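Local coordinates for protein rubber oxygenase (Streptomyces sp., PDB 5O1L) that cleaves the carbon-carbon double bonds of poly(cis-1,4-isoprene) rubber with molecular oxygen, using a non-covalently bound b-type heme, at residues A[352-357]-A[369-374]. Sequence-based numbering, arbitrary orientation.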
loop_
_atom_site.group_PDB
_atom_site.type_symbol
_atom_site.label_atom_id
_atom_site.label_comp_id
_atom_site.label_asym_id
_atom_site.label_seq_id
_atom_site.Cartn_x
_atom_site.Cartn_y
_atom_site.Cartn_z
ATOM N N ALA A 352 -9.052 8.635 22.265
ATOM C CA ALA A 352 -7.892 8.072 22.923
ATOM C C ALA A 352 -8.225 7.362 24.210
ATOM O O ALA A 352 -7.535 6.359 24.572
ATOM C CB ALA A 352 -6.904 9.230 23.197
ATOM N N THR A 353 -9.192 7.831 24.974
ATOM C CA THR A 353 -9.590 7.206 26.215
ATOM C C THR A 353 -10.411 5.954 26.014
ATOM O O THR A 353 -10.355 5.045 26.864
ATOM C CB THR A 353 -10.190 8.149 27.275
ATOM O OG1 THR A 353 -11.425 8.642 26.882
ATOM C CG2 THR A 353 -9.291 9.308 27.402
ATOM N N ALA A 354 -11.208 5.871 24.946
ATOM C CA ALA A 354 -12.169 4.776 24.864
ATOM C C ALA A 354 -11.946 3.827 23.708
ATOM O O ALA A 354 -12.432 2.687 23.769
ATOM C CB ALA A 354 -13.583 5.319 24.772
ATOM N N TRP A 355 -11.232 4.207 22.663
ATOM C CA TRP A 355 -11.040 3.269 21.562
ATOM C C TRP A 355 -10.330 1.998 22.035
ATOM O O TRP A 355 -10.760 0.917 21.634
ATOM C CB TRP A 355 -10.257 3.901 20.395
ATOM C CG TRP A 355 -10.008 2.994 19.198
ATOM C CD1 TRP A 355 -8.803 2.457 18.752
ATOM C CD2 TRP A 355 -11.002 2.583 18.257
ATOM N NE1 TRP A 355 -9.054 1.729 17.651
ATOM C CE2 TRP A 355 -10.368 1.812 17.285
ATOM C CE3 TRP A 355 -12.349 2.843 18.126
ATOM C CZ2 TRP A 355 -11.064 1.246 16.210
ATOM C CZ3 TRP A 355 -13.070 2.255 17.021
ATOM C CH2 TRP A 355 -12.411 1.450 16.129
ATOM N N PRO A 356 -9.347 2.094 22.937
ATOM C CA PRO A 356 -8.734 0.810 23.391
ATOM C C PRO A 356 -9.725 -0.055 24.160
ATOM O O PRO A 356 -9.525 -1.266 24.221
ATOM C CB PRO A 356 -7.578 1.264 24.255
ATOM C CG PRO A 356 -7.304 2.679 23.909
ATOM C CD PRO A 356 -8.562 3.268 23.346
ATOM N N LEU A 357 -10.766 0.527 24.745
ATOM C CA LEU A 357 -11.787 -0.264 25.428
ATOM C C LEU A 357 -12.648 -0.985 24.448
ATOM O O LEU A 357 -13.014 -2.142 24.676
ATOM C CB LEU A 357 -12.650 0.591 26.372
ATOM C CG LEU A 357 -11.845 1.337 27.450
ATOM C CD1 LEU A 357 -12.759 2.332 28.103
ATOM C CD2 LEU A 357 -11.298 0.277 28.391
ATOM N N PRO A 369 -17.996 -2.077 27.691
ATOM C CA PRO A 369 -17.557 -0.936 28.418
ATOM C C PRO A 369 -18.517 0.211 28.265
ATOM O O PRO A 369 -19.151 0.378 27.234
ATOM C CB PRO A 369 -16.188 -0.608 27.770
ATOM C CG PRO A 369 -16.342 -1.033 26.363
ATOM C CD PRO A 369 -17.223 -2.259 26.419
ATOM N N ALA A 370 -18.598 1.027 29.301
ATOM C CA ALA A 370 -19.412 2.237 29.289
ATOM C C ALA A 370 -18.578 3.320 28.650
ATOM O O ALA A 370 -17.615 3.783 29.221
ATOM C CB ALA A 370 -19.710 2.664 30.750
ATOM N N VAL A 371 -18.819 3.592 27.395
ATOM C CA VAL A 371 -18.078 4.618 26.684
ATOM C C VAL A 371 -19.095 5.569 26.064
ATOM O O VAL A 371 -20.245 5.249 25.925
ATOM C CB VAL A 371 -17.138 4.018 25.566
ATOM C CG1 VAL A 371 -16.062 3.093 26.173
ATOM C CG2 VAL A 371 -17.913 3.205 24.571
ATOM N N PRO A 372 -18.653 6.761 25.687
ATOM C CA PRO A 372 -19.549 7.672 24.967
ATOM C C PRO A 372 -20.174 7.054 23.733
ATOM O O PRO A 372 -19.514 6.316 23.016
ATOM C CB PRO A 372 -18.586 8.784 24.533
ATOM C CG PRO A 372 -17.501 8.765 25.554
ATOM C CD PRO A 372 -17.289 7.326 25.822
ATOM N N ALA A 373 -21.427 7.378 23.442
ATOM C CA ALA A 373 -22.159 6.835 22.334
ATOM C C ALA A 373 -21.453 7.062 21.014
ATOM O O ALA A 373 -21.524 6.185 20.090
ATOM C CB ALA A 373 -23.546 7.430 22.232
ATOM N N VAL A 374 -20.768 8.189 20.868
ATOM C CA VAL A 374 -20.131 8.483 19.552
ATOM C C VAL A 374 -19.048 7.400 19.252
ATOM O O VAL A 374 -18.699 7.199 18.104
ATOM C CB VAL A 374 -19.558 9.907 19.481
ATOM C CG1 VAL A 374 -18.409 10.115 20.484
ATOM C CG2 VAL A 374 -19.100 10.307 18.105
#
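Leu357 and Ala354, three residues apart on helix 345-362, pack against Pro369 and Val371 of the extended connection leading into helix 373-393. The motif is a helix-loop-helix connection in this all-helical, heme-binding fold, whose linker turns back along the first helix. The CA of Ala354 lies 6.2 Å from that of Val371, and Leu357 pairs with Pro369 about one helical turn on. All four CB atoms point toward the opposite segment; the side-chain contacts are all apolar, and one ring carbon also touches a backbone carbonyl.

Leu357 has the largest area buried here and meets two partners with different parts of its side chain. Its CB lies 4.0 Å from CB of Pro369, so the root of the leucine abuts the proline ring, whose CG also approaches the carbonyl O of Leu357 at 3.9 Å. Farther out, in the conformer described, one of two modelled for Leu357, its CD1 reaches CG1 of Val371 at 3.9 Å, and the two side chains pass in opposite directions.

In Val371, CG1 is anti to the carbonyl carbon (chi1 -62°), and this branch does the touching, bridging Ala354 and, in that conformer, Leu357. Leu358 and Phe361 of helix 345-362 continue the cover over Val371 and Pro369, while Leu375 brings helix 373-393 itself against Ala354. The site is near the protein surface, its centre about 29 Å from the centre of the chain and away from the heme pocket. Ala354 is nevertheless buried: its CB touches CD of Pro372 more loosely at 4.3 Å, while CG1 of Val371 comes to 3.6 Å from that same methyl carbon.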